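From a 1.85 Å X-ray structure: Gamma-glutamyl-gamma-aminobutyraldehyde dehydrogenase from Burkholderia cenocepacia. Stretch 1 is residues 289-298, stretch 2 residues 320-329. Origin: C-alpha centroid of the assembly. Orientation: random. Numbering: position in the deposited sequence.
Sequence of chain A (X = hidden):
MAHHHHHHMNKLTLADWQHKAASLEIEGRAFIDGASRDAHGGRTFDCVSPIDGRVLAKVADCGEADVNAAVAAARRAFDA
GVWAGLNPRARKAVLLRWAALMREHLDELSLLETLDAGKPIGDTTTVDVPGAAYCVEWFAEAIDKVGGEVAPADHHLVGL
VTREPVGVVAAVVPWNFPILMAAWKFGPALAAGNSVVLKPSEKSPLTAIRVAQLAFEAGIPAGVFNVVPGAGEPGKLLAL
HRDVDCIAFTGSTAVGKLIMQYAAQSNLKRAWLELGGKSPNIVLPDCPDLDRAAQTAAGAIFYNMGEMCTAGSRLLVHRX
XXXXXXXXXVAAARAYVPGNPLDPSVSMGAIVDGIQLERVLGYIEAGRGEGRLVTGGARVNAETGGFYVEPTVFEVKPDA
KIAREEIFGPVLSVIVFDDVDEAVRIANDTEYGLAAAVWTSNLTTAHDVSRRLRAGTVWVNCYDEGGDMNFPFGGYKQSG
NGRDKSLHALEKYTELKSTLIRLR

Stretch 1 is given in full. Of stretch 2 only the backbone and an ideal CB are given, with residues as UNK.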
# COMPACT_ATOMS: atom_id res chain seq x y z
N ASP A 289 5.24 31.07 -17.51
CA ASP A 289 4.82 32.41 -17.07
C ASP A 289 6.00 33.04 -16.35
O ASP A 289 6.26 32.73 -15.21
CB ASP A 289 3.61 32.28 -16.15
CG ASP A 289 3.14 33.62 -15.57
OD1 ASP A 289 3.86 34.63 -15.62
OD2 ASP A 289 2.02 33.63 -15.02
N LEU A 290 6.72 33.91 -17.06
CA LEU A 290 8.00 34.47 -16.60
C LEU A 290 7.83 35.45 -15.44
O LEU A 290 8.75 35.62 -14.61
CB LEU A 290 8.69 35.15 -17.77
CG LEU A 290 10.21 35.24 -17.78
CD1 LEU A 290 10.86 33.85 -17.91
CD2 LEU A 290 10.58 36.13 -18.95
N ASP A 291 6.67 36.11 -15.39
CA ASP A 291 6.32 36.99 -14.28
C ASP A 291 6.10 36.22 -13.00
O ASP A 291 6.68 36.58 -11.97
CB ASP A 291 5.09 37.84 -14.62
CG ASP A 291 5.40 38.84 -15.69
OD1 ASP A 291 6.38 39.59 -15.49
OD2 ASP A 291 4.71 38.87 -16.72
N ARG A 292 5.29 35.16 -13.06
CA ARG A 292 5.12 34.29 -11.88
C ARG A 292 6.46 33.70 -11.47
O ARG A 292 6.80 33.68 -10.29
CB ARG A 292 4.10 33.16 -12.09
CG ARG A 292 3.88 32.32 -10.82
CD ARG A 292 2.56 31.53 -10.82
NE ARG A 292 2.56 30.42 -11.77
CZ ARG A 292 3.12 29.22 -11.54
NH1 ARG A 292 3.69 28.98 -10.40
NH2 ARG A 292 3.10 28.25 -12.46
N ALA A 293 7.23 33.23 -12.44
CA ALA A 293 8.55 32.68 -12.12
C ALA A 293 9.45 33.68 -11.40
O ALA A 293 10.15 33.30 -10.46
CB ALA A 293 9.23 32.10 -13.35
N ALA A 294 9.46 34.96 -11.83
CA ALA A 294 10.32 35.98 -11.22
C ALA A 294 9.85 36.32 -9.83
O ALA A 294 10.67 36.47 -8.93
CB ALA A 294 10.37 37.25 -12.06
N GLN A 295 8.53 36.47 -9.67
CA GLN A 295 7.94 36.71 -8.35
C GLN A 295 8.20 35.57 -7.40
O GLN A 295 8.52 35.80 -6.25
CB GLN A 295 6.45 36.99 -8.46
CG GLN A 295 6.21 38.38 -9.05
CD GLN A 295 4.80 38.60 -9.50
OE1 GLN A 295 3.93 37.74 -9.29
NE2 GLN A 295 4.57 39.74 -10.16
N THR A 296 8.09 34.35 -7.90
CA THR A 296 8.30 33.13 -7.07
C THR A 296 9.78 32.95 -6.73
O THR A 296 10.11 32.48 -5.65
CB THR A 296 7.73 31.91 -7.82
OG1 THR A 296 6.34 32.14 -8.04
CG2 THR A 296 7.88 30.60 -7.08
N ALA A 297 10.68 33.33 -7.65
CA ALA A 297 12.13 33.28 -7.39
C ALA A 297 12.52 34.24 -6.27
O ALA A 297 13.37 33.89 -5.41
CB ALA A 297 12.94 33.58 -8.66
N ALA A 298 11.88 35.42 -6.24
CA ALA A 298 12.04 36.35 -5.13
C ALA A 298 11.50 35.76 -3.85
O ALA A 298 12.19 35.83 -2.85
CB ALA A 298 11.40 37.71 -5.42
N UNK A 320 19.28 33.31 -22.66
CA UNK A 320 18.34 33.87 -23.60
C UNK A 320 17.32 34.75 -22.90
O UNK A 320 16.87 35.73 -23.46
CB UNK A 320 17.64 32.75 -24.37
N UNK A 321 16.92 34.37 -21.68
CA UNK A 321 15.91 35.11 -20.93
C UNK A 321 16.49 35.87 -19.73
O UNK A 321 15.75 36.51 -18.99
CB UNK A 321 14.82 34.15 -20.45
N UNK A 322 17.80 35.83 -19.57
CA UNK A 322 18.44 36.37 -18.34
C UNK A 322 18.18 37.86 -18.08
O UNK A 322 17.85 38.25 -16.94
CB UNK A 322 19.95 36.15 -18.42
N UNK A 323 18.35 38.69 -19.10
CA UNK A 323 18.18 40.15 -18.92
C UNK A 323 16.77 40.50 -18.46
O UNK A 323 16.59 41.21 -17.48
CB UNK A 323 18.49 40.89 -20.22
N UNK A 324 15.78 40.00 -19.18
CA UNK A 324 14.38 40.24 -18.85
C UNK A 324 14.00 39.65 -17.50
O UNK A 324 13.19 40.22 -16.78
CB UNK A 324 13.48 39.66 -19.94
N UNK A 325 14.57 38.48 -17.18
CA UNK A 325 14.24 37.80 -15.95
C UNK A 325 14.77 38.57 -14.75
O UNK A 325 14.03 38.78 -13.79
CB UNK A 325 14.80 36.38 -15.96
N UNK A 326 16.04 38.99 -14.81
CA UNK A 326 16.67 39.74 -13.73
C UNK A 326 15.89 41.06 -13.53
O UNK A 326 15.58 41.44 -12.40
CB UNK A 326 18.14 40.01 -14.04
N UNK A 327 15.51 41.75 -14.61
CA UNK A 327 14.64 42.92 -14.47
C UNK A 327 13.39 42.62 -13.62
O UNK A 327 13.09 43.35 -12.68
CB UNK A 327 14.22 43.42 -15.85
N UNK A 328 12.67 41.53 -13.93
CA UNK A 328 11.45 41.17 -13.21
C UNK A 328 11.73 40.79 -11.75
O UNK A 328 10.95 41.11 -10.86
CB UNK A 328 10.75 40.01 -13.92
N UNK A 329 12.88 40.16 -11.52
CA UNK A 329 13.36 39.77 -10.19
C UNK A 329 13.62 40.98 -9.30
O UNK A 329 13.20 41.05 -8.12
CB UNK A 329 14.64 38.94 -10.31

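Stretch 1 forms a helix from Leu290 to Ala298, and stretch 2 is helical as well; the two axes approach to 8.6 Å and cross at -55°. Such a crossing limits close contact to a short zone, and the nearest CA pair, Ala294 and position 329 at 5.0 Å, places it.

Position 320 has nothing of stretch 1 within 5.5 Å of its ideal CB, so this contact sets no preference; the residue is Asp320. At position 321 the CA-to-CB bond points toward stretch 1, and the ideal CB lies 4.7 Å from Leu290 CD1. That leaves room for an aliphatic chain of moderate size, such as Val, Ile or Leu. The residue is Ile321, with chi1 p and chi2 t, and its CD1 packs 3.7 Å from Leu290 CD1.

Positions 322 and 323 are out of reach of stretch 1 and unconstrained by it; they are Lys322 and Asp323. Position 324 points sideways, its ideal CB 4.7 Å from Leu290 CD2, so small or polar residues would both serve. Ala324 adds little to the contact.

At position 325 CA-to-CB is again sideways, with the ideal CB 5.1 Å from Leu290 CG. Ahead lies a hollow lined by Leu290, Ala293, Ala294 and Ala297, whose three methyl side chains leave space for a long apolar group: Leu, Met or Phe. Phe325, chi1 t, fills it as a knob in a hole. Ala294 CB lies over one ring face, 4.1 Å from Phe325 CE1, while Leu290 CD1 meets the edge 3.6 Å from Phe325 CD1. Ala297 CB is also at the edge, 4.3 Å from Phe325 CZ.

Position 326 points away and position 327 sideways, neither with stretch 1 near its ideal CB; they are Ile326 and Glu327.

Position 328 points toward stretch 1 and is tight at its base: the ideal CB is 3.4 Å from Ala294 CB. Asp291 OD1, 4.7 Å from that CB, offers a negative charge, favouring a slender chain with a donor, Lys or Arg above all, though Gln could also be considered. Lys328 starts with chi1 m, continues through t and t past Leu290, with its CD 4.0 Å from Leu290 O, and ends in a salt bridge, NZ donating to Asp291 OD1 at 2.6 Å.

Position 329 points sideways, its ideal CB 4.9 Å from Ala294 O, but Ala297 and Ala298 present methyl groups within reach of a branched aliphatic chain or Met. Leu329, chi1 t and chi2 p, brings CD1 to 3.9 Å from Ala297 CB and 4.4 Å from Ala298 CB.

Stretch 2 320-329: DIKDAFIEKL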
# COMPACT_ATOMS: atom_id res chain seq x y z
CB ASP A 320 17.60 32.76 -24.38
CG ASP A 320 18.45 32.13 -25.49
OD1 ASP A 320 19.61 32.54 -25.70
OD2 ASP A 320 17.95 31.21 -26.15
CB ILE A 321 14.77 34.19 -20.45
CG1 ILE A 321 15.29 33.04 -19.57
CG2 ILE A 321 14.00 33.65 -21.65
CD1 ILE A 321 14.19 32.44 -18.71
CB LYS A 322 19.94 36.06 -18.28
CG LYS A 322 20.57 36.53 -16.97
CD LYS A 322 22.04 36.18 -16.79
CE LYS A 322 22.94 36.92 -17.77
NZ LYS A 322 23.42 38.23 -17.27
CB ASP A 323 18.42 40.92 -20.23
CG ASP A 323 19.89 41.00 -20.63
OD1 ASP A 323 20.78 40.68 -19.80
OD2 ASP A 323 20.14 41.44 -21.78
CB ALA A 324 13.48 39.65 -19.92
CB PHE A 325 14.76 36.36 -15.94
CG PHE A 325 14.11 35.51 -14.89
CD1 PHE A 325 12.84 34.98 -15.11
CD2 PHE A 325 14.69 35.33 -13.66
CE1 PHE A 325 12.21 34.22 -14.14
CE2 PHE A 325 14.06 34.56 -12.69
CZ PHE A 325 12.83 34.02 -12.93
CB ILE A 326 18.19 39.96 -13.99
CG1 ILE A 326 18.96 38.63 -13.83
CG2 ILE A 326 18.82 40.98 -13.03
CD1 ILE A 326 20.41 38.70 -14.32
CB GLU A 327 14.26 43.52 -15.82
CG GLU A 327 13.44 44.80 -15.69
CD GLU A 327 12.98 45.37 -17.03
OE1 GLU A 327 12.85 44.61 -18.02
OE2 GLU A 327 12.65 46.58 -17.07
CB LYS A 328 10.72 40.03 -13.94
CG LYS A 328 10.17 40.45 -15.32
CD LYS A 328 9.70 39.24 -16.11
CE LYS A 328 9.09 39.59 -17.46
NZ LYS A 328 7.91 40.49 -17.39
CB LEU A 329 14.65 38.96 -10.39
CG LEU A 329 15.32 38.29 -9.23
CD1 LEU A 329 14.40 37.23 -8.60
CD2 LEU A 329 16.61 37.65 -9.75
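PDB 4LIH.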